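Local coordinates for aminopeptidase C (Lactobacillus rhamnosus, PDB 4K7C), which probably removes amino-terminal residues from peptides as a papain-like (C1-type, clan CA) cysteine aminopeptidase assembled from six copies of one chain, at residues T51-L56 with G370-D375; T78-I83 with D91-Q96; S125-F130 with L436-P441. One frame throughout, in Å; residues are numbered along the deposited sequence.

How the contacts relate
Along the chain, contact 2 (78-83 with 91-96) falls within the long loop that contact 1 (51-56 with 370-375) closes, whereas contacts 1 and 3 (125-130 with 436-441) cross along the chain, their segments alternating. Contacts 1 and 2 are neighbours: their centres are about 23 Å apart and their nearest atoms about 7 Å, and strand 54-55 leads on to helix 70-87. Contact 3 lies across the centre of the chain from both, about 40 Å from contact 1 and 35 Å from contact 2, centre to centre. Contact 1 borders a second subunit and contact 3 a third, while contact 2 stays within its own chain, so two of the three sites lie at intersubunit boundaries.

Contact 1. Residues T51-L56 with G370-D375; sequences TFSIEL and GVDLVD
Phe52 turns the edge of its ring, with CD1 leading, to the backbone of strand 364-374: Asp372 N lies in the ring plane, 4.0 Å from Phe52 CD1. The second flat group, the carboxylate of Asp372, reaches back across the gap with CG anti to the backbone N (chi1 -161°) and receives Ser53 N on the anti lone pair of OD1, at 2.9 Å. Both belong to a short antiparallel pairing in which strand 54-55 lies along strand 364-374, consistent with papain-like peptidases, where the segment ahead of the central helix is added to the barrel-like sheet. Ile54 and Val371 form a hydrogen-bonded pair, Ile54 N giving to Val371 O and Val371 N to Ile54 O. The first bond runs nearly along the C=O axis (162°), the second in the carbonyl plane. Glu55 and Gly370 follow as a non-hydrogen-bonded pair, and the lack of a side chain at Gly370 lets Ile54 O come within 3.0 Å of Gly370 CA.

Before Ile54 the backbone leaves the extended form, Ser53 having helical torsions, and side chains take over the pairing. Ser53 OG, placed between its own backbone N and carbonyl carbon (chi1 70°), accepts the amide of Leu373 at 2.8 Å. Thr51 O is buried against the Asp372 carboxylate without a hydrogen-bonding partner. Glu55 directs its carboxylate away to a salt bridge with Lys382 on strand 377-384, while Phe52 O accepts a hydrogen bond from Arg231 of a second subunit.

On the face carrying Ile54 and Val371, which helix 298-310 covers, the two side chains lie side by side, Ile54 CD1 being 3.8 Å from Val371 CG1. The same Ile54 CD1 presses against Leu373 CD1 at 3.4 Å, tighter than normal van der Waals contact.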
loop_
_atom_site.group_PDB
_atom_site.type_symbol
_atom_site.label_atom_id
_atom_site.label_comp_id
_atom_site.label_asym_id
_atom_site.label_seq_id
_atom_site.Cartn_x
_atom_site.Cartn_y
_atom_site.Cartn_z
ATOM N N THR A 51 -3.313 16.729 -29.192
ATOM C CA THR A 51 -3.471 18.076 -29.673
ATOM C C THR A 51 -4.493 18.097 -30.800
ATOM O O THR A 51 -4.382 17.312 -31.723
ATOM C CB THR A 51 -2.132 18.629 -30.207
ATOM O OG1 THR A 51 -1.141 18.452 -29.195
ATOM C CG2 THR A 51 -2.270 20.086 -30.564
ATOM N N PHE A 52 -5.401 19.059 -30.767
ATOM C CA PHE A 52 -6.557 19.103 -31.638
ATOM C C PHE A 52 -6.895 20.490 -32.139
ATOM O O PHE A 52 -7.106 21.417 -31.347
ATOM C CB PHE A 52 -7.785 18.543 -30.923
ATOM C CG PHE A 52 -7.535 17.210 -30.260
ATOM C CD1 PHE A 52 -7.729 16.042 -30.970
ATOM C CD2 PHE A 52 -7.141 17.137 -28.941
ATOM C CE1 PHE A 52 -7.458 14.797 -30.408
ATOM C CE2 PHE A 52 -6.983 15.893 -28.292
ATOM C CZ PHE A 52 -7.134 14.710 -29.040
ATOM N N SER A 53 -6.886 20.640 -33.450
ATOM C CA SER A 53 -7.169 21.951 -34.075
ATOM C C SER A 53 -8.553 22.484 -33.696
ATOM O O SER A 53 -8.709 23.690 -33.567
ATOM C CB SER A 53 -6.945 21.908 -35.628
ATOM O OG SER A 53 -7.911 21.132 -36.281
ATOM N N ILE A 54 -9.520 21.592 -33.468
ATOM C CA ILE A 54 -10.860 21.976 -32.947
ATOM C C ILE A 54 -10.988 21.320 -31.597
ATOM O O ILE A 54 -10.905 20.095 -31.501
ATOM C CB ILE A 54 -11.972 21.415 -33.847
ATOM C CG1 ILE A 54 -11.715 22.032 -35.197
ATOM C CG2 ILE A 54 -13.353 21.740 -33.208
ATOM C CD1 ILE A 54 -12.655 21.589 -36.240
ATOM N N GLU A 55 -11.100 22.123 -30.564
ATOM C CA GLU A 55 -11.183 21.603 -29.227
ATOM C C GLU A 55 -12.161 22.372 -28.390
ATOM O O GLU A 55 -11.960 23.584 -28.162
ATOM C CB GLU A 55 -9.823 21.654 -28.594
ATOM C CG GLU A 55 -9.781 20.876 -27.287
ATOM C CD GLU A 55 -8.356 20.829 -26.712
ATOM O OE1 GLU A 55 -7.546 21.717 -27.049
ATOM O OE2 GLU A 55 -8.021 19.926 -25.940
ATOM N N LEU A 56 -13.178 21.703 -27.873
ATOM C CA LEU A 56 -14.136 22.352 -26.971
ATOM C C LEU A 56 -13.556 22.404 -25.560
ATOM O O LEU A 56 -12.787 21.517 -25.130
ATOM C CB LEU A 56 -15.477 21.590 -26.930
ATOM C CG LEU A 56 -16.047 21.236 -28.324
ATOM C CD1 LEU A 56 -17.363 20.483 -28.250
ATOM C CD2 LEU A 56 -16.149 22.397 -29.231
ATOM N N GLY A 370 -13.531 17.228 -29.577
ATOM C CA GLY A 370 -12.446 17.827 -30.368
ATOM C C GLY A 370 -12.141 16.904 -31.528
ATOM O O GLY A 370 -12.544 15.724 -31.543
ATOM N N VAL A 371 -11.487 17.497 -32.522
ATOM C CA VAL A 371 -11.015 16.815 -33.748
ATOM C C VAL A 371 -9.888 17.600 -34.303
ATOM O O VAL A 371 -9.939 18.822 -34.270
ATOM C CB VAL A 371 -12.175 16.560 -34.795
ATOM C CG1 VAL A 371 -12.723 17.875 -35.377
ATOM C CG2 VAL A 371 -11.720 15.534 -35.816
ATOM N N ASP A 372 -8.798 16.922 -34.673
ATOM C CA ASP A 372 -7.642 17.537 -35.294
ATOM C C ASP A 372 -7.888 17.361 -36.773
ATOM O O ASP A 372 -7.967 16.207 -37.325
ATOM C CB ASP A 372 -6.338 16.818 -34.895
ATOM C CG ASP A 372 -5.106 17.658 -35.135
ATOM O OD1 ASP A 372 -5.190 18.893 -35.053
ATOM O OD2 ASP A 372 -4.021 17.061 -35.336
ATOM N N LEU A 373 -7.881 18.524 -37.427
ATOM C CA LEU A 373 -8.038 18.561 -38.898
ATOM C C LEU A 373 -6.727 19.047 -39.530
ATOM O O LEU A 373 -6.256 20.143 -39.220
ATOM C CB LEU A 373 -9.159 19.566 -39.233
ATOM C CG LEU A 373 -10.557 19.218 -38.762
ATOM C CD1 LEU A 373 -11.486 20.363 -39.239
ATOM C CD2 LEU A 373 -11.067 17.884 -39.244
ATOM N N VAL A 374 -6.118 18.214 -40.357
ATOM C CA VAL A 374 -4.857 18.513 -41.046
ATOM C C VAL A 374 -5.135 18.369 -42.552
ATOM O O VAL A 374 -5.690 17.356 -43.020
ATOM C CB VAL A 374 -3.717 17.543 -40.658
ATOM C CG1 VAL A 374 -2.401 17.950 -41.360
ATOM C CG2 VAL A 374 -3.444 17.566 -39.152
ATOM N N ASP A 375 -4.817 19.425 -43.294
ATOM C CA ASP A 375 -5.222 19.530 -44.750
ATOM C C ASP A 375 -6.722 19.206 -44.952
ATOM O O ASP A 375 -7.150 18.531 -45.910
ATOM C CB ASP A 375 -4.347 18.628 -45.625
ATOM C CG ASP A 375 -2.838 18.920 -45.475
ATOM O OD1 ASP A 375 -2.504 20.062 -45.217
ATOM O OD2 ASP A 375 -1.985 18.004 -45.652
#

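Contact 2. Residues T78-I83 with D91-Q96; sequences TMRHGI and DFELSQ. With GOL (glycerol), chain F.
Helix 70-87, which probably corresponds to the long central helix of papain-like peptidases, is met here by the loop that doubles back from its C-terminal end. Arg80 carries the polar half of the contact. Its CG takes the crowded position between backbone N and carbonyl carbon, and the extended chain beyond passes the carbonyl of Phe92. Arg80 NH1 then bonds to Phe92 O at 2.9 Å; the oxygen lies in the guanidinium plane, but NH1 stands above the carbonyl plane. A second bond of Arg80 NH1, also 2.9 Å, goes to O3 of a glycerol probably taken up from the crystallisation liquor. His81 CE1 lies 3.7 Å above one face of the Arg80 guanidinium, toward its rim. NE is hydrogen-bonded to Asn77 OD1, and NH2 makes a salt bridge to Glu384 and a hydrogen bond to Ala60 O, so all three nitrogens are engaged. An alanine at Arg80 would remove these bonds and would probably loosen the loop at Phe92.

The apolar half is built by Ile83, whose side chain crosses that of Phe92 obliquely, with Ile83 CG2 3.8 Å from Phe92 CD2, and by Leu94. Leu94 CD2 meets Ile83 CD1 tip to tip at 4.0 Å, and Leu94 CD1 rests 3.8 Å from Met79 CB. Helix 245-253 packs on Met79, Ile83 and Leu94, helix 142-152 on Met79, and the loop itself runs directly into helix 96-117, capped by Ser95.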
loop_
_atom_site.group_PDB
_atom_site.type_symbol
_atom_site.label_atom_id
_atom_site.label_comp_id
_atom_site.label_asym_id
_atom_site.label_seq_id
_atom_site.Cartn_x
_atom_site.Cartn_y
_atom_site.Cartn_z
ATOM N N THR A 78 -22.967 15.737 -22.279
ATOM C CA THR A 78 -23.345 16.690 -23.361
ATOM C C THR A 78 -24.196 17.823 -22.754
ATOM O O THR A 78 -23.916 18.987 -22.998
ATOM C CB THR A 78 -24.035 16.094 -24.593
ATOM O OG1 THR A 78 -25.292 15.484 -24.316
ATOM C CG2 THR A 78 -23.060 15.036 -25.279
HETATM N N MSE A 79 -25.096 17.456 -21.871
HETATM C CA MSE A 79 -26.045 18.462 -21.252
HETATM C C MSE A 79 -25.313 19.337 -20.277
HETATM O O MSE A 79 -25.431 20.547 -20.308
HETATM C CB MSE A 79 -27.113 17.615 -20.554
HETATM C CG MSE A 79 -28.031 16.987 -21.535
HETATM SE SE MSE A 79 -29.348 15.873 -20.638
HETATM C CE MSE A 79 -29.885 15.077 -22.290
ATOM N N ARG A 80 -24.476 18.737 -19.424
ATOM C CA ARG A 80 -23.792 19.507 -18.366
ATOM C C ARG A 80 -22.735 20.423 -18.935
ATOM O O ARG A 80 -22.438 21.443 -18.306
ATOM C CB ARG A 80 -23.161 18.605 -17.301
ATOM C CG ARG A 80 -21.793 18.021 -17.687
ATOM C CD ARG A 80 -21.542 16.825 -16.787
ATOM N NE ARG A 80 -20.268 16.154 -17.058
ATOM C CZ ARG A 80 -19.123 16.423 -16.453
ATOM N NH1 ARG A 80 -19.075 17.283 -15.438
ATOM N NH2 ARG A 80 -18.037 15.730 -16.804
ATOM N N HIS A 81 -22.153 20.095 -20.085
ATOM C CA HIS A 81 -21.196 21.089 -20.679
ATOM C C HIS A 81 -21.973 22.375 -21.156
ATOM O O HIS A 81 -21.464 23.482 -21.063
ATOM C CB HIS A 81 -20.312 20.480 -21.770
ATOM C CG HIS A 81 -19.498 19.305 -21.316
ATOM N ND1 HIS A 81 -18.869 19.259 -20.087
ATOM C CD2 HIS A 81 -19.227 18.128 -21.920
ATOM C CE1 HIS A 81 -18.239 18.091 -19.966
ATOM N NE2 HIS A 81 -18.476 17.378 -21.045
ATOM N N GLY A 82 -23.199 22.184 -21.649
ATOM C CA GLY A 82 -24.106 23.286 -21.931
ATOM C C GLY A 82 -24.374 24.152 -20.706
ATOM O O GLY A 82 -24.190 25.370 -20.738
ATOM N N ILE A 83 -24.677 23.487 -19.582
ATOM C CA ILE A 83 -24.942 24.204 -18.337
ATOM C C ILE A 83 -23.751 24.968 -17.859
ATOM O O ILE A 83 -23.835 26.183 -17.422
ATOM C CB ILE A 83 -25.410 23.227 -17.244
ATOM C CG1 ILE A 83 -26.741 22.618 -17.639
ATOM C CG2 ILE A 83 -25.509 23.911 -15.887
ATOM C CD1 ILE A 83 -27.226 21.518 -16.686
ATOM N N ASP A 91 -17.183 22.509 -14.080
ATOM C CA ASP A 91 -17.231 21.105 -13.613
ATOM C C ASP A 91 -18.575 20.628 -13.039
ATOM O O ASP A 91 -18.683 19.584 -12.317
ATOM C CB ASP A 91 -16.118 20.836 -12.606
ATOM C CG ASP A 91 -14.712 20.995 -13.231
ATOM O OD1 ASP A 91 -14.547 21.037 -14.472
ATOM O OD2 ASP A 91 -13.766 21.167 -12.405
ATOM N N PHE A 92 -19.609 21.391 -13.317
ATOM C CA PHE A 92 -20.930 21.034 -12.784
ATOM C C PHE A 92 -21.320 19.614 -13.247
ATOM O O PHE A 92 -20.992 19.207 -14.390
ATOM C CB PHE A 92 -21.976 21.986 -13.309
ATOM C CG PHE A 92 -23.364 21.631 -12.819
ATOM C CD1 PHE A 92 -23.739 21.851 -11.503
ATOM C CD2 PHE A 92 -24.268 21.049 -13.690
ATOM C CE1 PHE A 92 -25.038 21.533 -11.054
ATOM C CE2 PHE A 92 -25.557 20.747 -13.235
ATOM C CZ PHE A 92 -25.911 20.935 -11.923
ATOM N N GLU A 93 -21.908 18.816 -12.352
ATOM C CA GLU A 93 -22.384 17.487 -12.748
ATOM C C GLU A 93 -23.892 17.281 -12.459
ATOM O O GLU A 93 -24.391 17.747 -11.462
ATOM C CB GLU A 93 -21.661 16.343 -12.017
ATOM C CG GLU A 93 -20.444 15.710 -12.597
ATOM C CD GLU A 93 -19.961 14.519 -11.731
ATOM O OE1 GLU A 93 -19.495 14.808 -10.619
ATOM O OE2 GLU A 93 -20.178 13.313 -12.085
ATOM N N LEU A 94 -24.549 16.583 -13.387
ATOM C CA LEU A 94 -25.910 16.100 -13.189
ATOM C C LEU A 94 -25.886 14.740 -12.544
ATOM O O LEU A 94 -24.868 13.983 -12.715
ATOM C CB LEU A 94 -26.627 16.045 -14.536
ATOM C CG LEU A 94 -26.776 17.398 -15.253
ATOM C CD1 LEU A 94 -27.020 17.324 -16.795
ATOM C CD2 LEU A 94 -27.846 18.245 -14.545
ATOM N N SER A 95 -26.997 14.370 -11.901
ATOM C CA SER A 95 -27.097 13.097 -11.220
ATOM C C SER A 95 -27.258 11.925 -12.194
ATOM O O SER A 95 -28.310 11.713 -12.762
ATOM C CB SER A 95 -28.270 13.096 -10.265
ATOM O OG SER A 95 -28.453 11.922 -9.603
ATOM N N GLN A 96 -26.212 11.110 -12.285
ATOM C CA GLN A 96 -26.368 9.827 -13.015
ATOM C C GLN A 96 -27.159 8.765 -12.275
ATOM O O GLN A 96 -27.626 7.862 -12.900
ATOM C CB GLN A 96 -24.977 9.299 -13.407
ATOM C CG GLN A 96 -24.100 10.359 -14.013
ATOM C CD GLN A 96 -23.220 11.063 -13.056
ATOM O OE1 GLN A 96 -23.368 10.973 -11.825
ATOM N NE2 GLN A 96 -22.312 11.912 -13.621
HETATM C C1 GOL F . -15.846 15.164 -10.941
HETATM O O1 GOL F . -15.109 15.349 -9.734
HETATM C C2 GOL F . -16.229 16.526 -11.538
HETATM O O2 GOL F . -17.295 17.156 -10.787
HETATM C C3 GOL F . -16.758 16.361 -12.967
HETATM O O3 GOL F . -16.913 17.681 -13.472
#

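Contact 3. Residues S125-F130 with L436-P441; sequences SRKVAF and LAPWDP
Arg126 lies flat on the indole of Trp439, the guanidinium and ring planes 6° apart and their centres separated by 3.6 Å. The stack is a cation-pi contact, with Arg126 CZ 3.7 Å from the centroid of the Trp439 five-membered ring. Behind the charge, the aliphatic part of the same side chain covers the benzene half of the indole, Arg126 CD standing 3.8 Å from the centroid of the Trp439 six-membered ring in a CH-pi contact. Arg126 NH2 and Trp439 NE1 are close, but as two donors they make no bond. The rim of the indole is met by Lys127 CG, 3.7 Å from Trp439 CZ3, and by Phe130. The Phe130 side chain crosses that of Trp439 obliquely, meeting Trp439 CB, and also receives Pro438, whose CB lies off-centre over the Phe130 ring in a CH-pi contact, 4.1 Å from its centroid. Phe130 CZ approaches Pro438 O to 3.3 Å.

What places these groups is backbone shape and chain extension. Arg126 has CG anti to its backbone N (chi1 -165°) and is stretched out to NE, so that its full length runs across the indole. Trp439 adopts the crowded first torsion, with CG between the backbone N and carbonyl carbon (chi1 42°), on a type I turn closed by Asp440 N to Ala437 O at 2.9 Å. This turn brings Ala437 CB and Pro438 CD beneath the second indole face, toward its rim, so the ring is sandwiched between its own turn and Arg126.

Arg126 NH1 bonds to Asp124 O of a third subunit, and Lys127 NZ forms a salt bridge with Glu280. The contact thus joins the N-terminal part of helix 126-133 to the loop leaving strand 434-436, which pairs in parallel with strand 275-279.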
loop_
_atom_site.group_PDB
_atom_site.type_symbol
_atom_site.label_atom_id
_atom_site.label_comp_id
_atom_site.label_asym_id
_atom_site.label_seq_id
_atom_site.Cartn_x
_atom_site.Cartn_y
_atom_site.Cartn_z
ATOM N N SER A 125 -38.192 -20.675 -27.147
ATOM C CA SER A 125 -38.096 -19.944 -28.406
ATOM C C SER A 125 -36.981 -18.876 -28.316
ATOM O O SER A 125 -36.638 -18.431 -27.287
ATOM C CB SER A 125 -39.428 -19.327 -28.771
ATOM O OG SER A 125 -39.802 -18.315 -27.847
ATOM N N ARG A 126 -36.383 -18.534 -29.431
ATOM C CA ARG A 126 -35.278 -17.623 -29.444
ATOM C C ARG A 126 -35.599 -16.267 -28.789
ATOM O O ARG A 126 -34.784 -15.727 -28.030
ATOM C CB ARG A 126 -34.797 -17.453 -30.856
ATOM C CG ARG A 126 -33.414 -16.805 -30.948
ATOM C CD ARG A 126 -32.959 -16.792 -32.383
ATOM N NE ARG A 126 -31.657 -16.173 -32.478
ATOM C CZ ARG A 126 -31.009 -15.991 -33.606
ATOM N NH1 ARG A 126 -31.571 -16.292 -34.782
ATOM N NH2 ARG A 126 -29.838 -15.436 -33.579
ATOM N N LYS A 127 -36.786 -15.729 -29.030
ATOM C CA LYS A 127 -37.089 -14.409 -28.481
ATOM C C LYS A 127 -37.370 -14.485 -26.967
ATOM O O LYS A 127 -37.032 -13.552 -26.234
ATOM C CB LYS A 127 -38.283 -13.786 -29.250
ATOM C CG LYS A 127 -37.934 -13.238 -30.603
ATOM C CD LYS A 127 -39.230 -12.691 -31.242
ATOM C CE LYS A 127 -39.078 -12.434 -32.730
ATOM N NZ LYS A 127 -40.366 -11.864 -33.280
ATOM N N VAL A 128 -38.019 -15.547 -26.482
ATOM C CA VAL A 128 -38.311 -15.672 -25.050
ATOM C C VAL A 128 -36.975 -15.908 -24.344
ATOM O O VAL A 128 -36.654 -15.260 -23.339
ATOM C CB VAL A 128 -39.379 -16.730 -24.693
ATOM C CG1 VAL A 128 -39.508 -16.869 -23.196
ATOM C CG2 VAL A 128 -40.710 -16.269 -25.341
ATOM N N ALA A 129 -36.121 -16.732 -24.985
ATOM C CA ALA A 129 -34.801 -17.011 -24.354
ATOM C C ALA A 129 -33.996 -15.736 -24.269
ATOM O O ALA A 129 -33.323 -15.524 -23.267
ATOM C CB ALA A 129 -34.015 -18.037 -25.120
ATOM N N PHE A 130 -34.065 -14.897 -25.287
ATOM C CA PHE A 130 -33.285 -13.614 -25.303
ATOM C C PHE A 130 -33.704 -12.642 -24.203
ATOM O O PHE A 130 -32.864 -12.059 -23.492
ATOM C CB PHE A 130 -33.471 -12.995 -26.678
ATOM C CG PHE A 130 -32.729 -11.719 -26.853
ATOM C CD1 PHE A 130 -31.404 -11.736 -27.166
ATOM C CD2 PHE A 130 -33.364 -10.523 -26.635
ATOM C CE1 PHE A 130 -30.712 -10.565 -27.306
ATOM C CE2 PHE A 130 -32.679 -9.338 -26.792
ATOM C CZ PHE A 130 -31.349 -9.378 -27.116
ATOM N N LEU A 436 -35.216 -4.388 -36.949
ATOM C CA LEU A 436 -34.168 -5.382 -36.788
ATOM C C LEU A 436 -34.566 -6.374 -35.705
ATOM O O LEU A 436 -35.330 -6.062 -34.783
ATOM C CB LEU A 436 -32.874 -4.679 -36.438
ATOM C CG LEU A 436 -32.457 -3.610 -37.462
ATOM C CD1 LEU A 436 -31.357 -2.695 -36.946
ATOM C CD2 LEU A 436 -32.114 -4.233 -38.806
ATOM N N ALA A 437 -33.988 -7.561 -35.787
ATOM C CA ALA A 437 -34.152 -8.604 -34.780
ATOM C C ALA A 437 -33.591 -8.168 -33.393
ATOM O O ALA A 437 -32.698 -7.399 -33.277
ATOM C CB ALA A 437 -33.429 -9.893 -35.268
ATOM N N PRO A 438 -34.094 -8.752 -32.280
ATOM C CA PRO A 438 -33.669 -8.281 -30.929
ATOM C C PRO A 438 -32.149 -8.348 -30.647
ATOM O O PRO A 438 -31.570 -7.536 -29.884
ATOM C CB PRO A 438 -34.436 -9.222 -29.986
ATOM C CG PRO A 438 -35.639 -9.637 -30.773
ATOM C CD PRO A 438 -35.226 -9.696 -32.214
ATOM N N TRP A 439 -31.553 -9.369 -31.247
ATOM C CA TRP A 439 -30.147 -9.776 -31.066
ATOM C C TRP A 439 -29.329 -9.128 -32.186
ATOM O O TRP A 439 -28.161 -9.461 -32.392
ATOM C CB TRP A 439 -30.052 -11.343 -31.168
ATOM C CG TRP A 439 -30.872 -11.947 -32.265
ATOM C CD1 TRP A 439 -30.557 -12.038 -33.585
ATOM C CD2 TRP A 439 -32.171 -12.479 -32.129
ATOM N NE1 TRP A 439 -31.611 -12.608 -34.297
ATOM C CE2 TRP A 439 -32.584 -12.949 -33.400
ATOM C CE3 TRP A 439 -33.022 -12.652 -31.044
ATOM C CZ2 TRP A 439 -33.851 -13.479 -33.612
ATOM C CZ3 TRP A 439 -34.246 -13.231 -31.257
ATOM C CH2 TRP A 439 -34.661 -13.618 -32.520
ATOM N N ASP A 440 -29.930 -8.226 -32.954
ATOM C CA ASP A 440 -29.099 -7.411 -33.885
ATOM C C ASP A 440 -27.967 -6.696 -33.195
ATOM O O ASP A 440 -28.098 -6.214 -32.068
ATOM C CB ASP A 440 -29.958 -6.365 -34.642
ATOM C CG ASP A 440 -29.227 -5.793 -35.860
ATOM O OD1 ASP A 440 -28.487 -4.785 -35.704
ATOM O OD2 ASP A 440 -29.495 -6.322 -36.962
ATOM N N PRO A 441 -26.785 -6.536 -33.889
ATOM C CA PRO A 441 -25.769 -5.823 -33.180
ATOM C C PRO A 441 -26.050 -4.402 -32.846
ATOM O O PRO A 441 -25.430 -3.917 -31.942
ATOM C CB PRO A 441 -24.568 -5.816 -34.116
ATOM C CG PRO A 441 -24.966 -6.555 -35.287
ATOM C CD PRO A 441 -26.247 -7.246 -35.062
#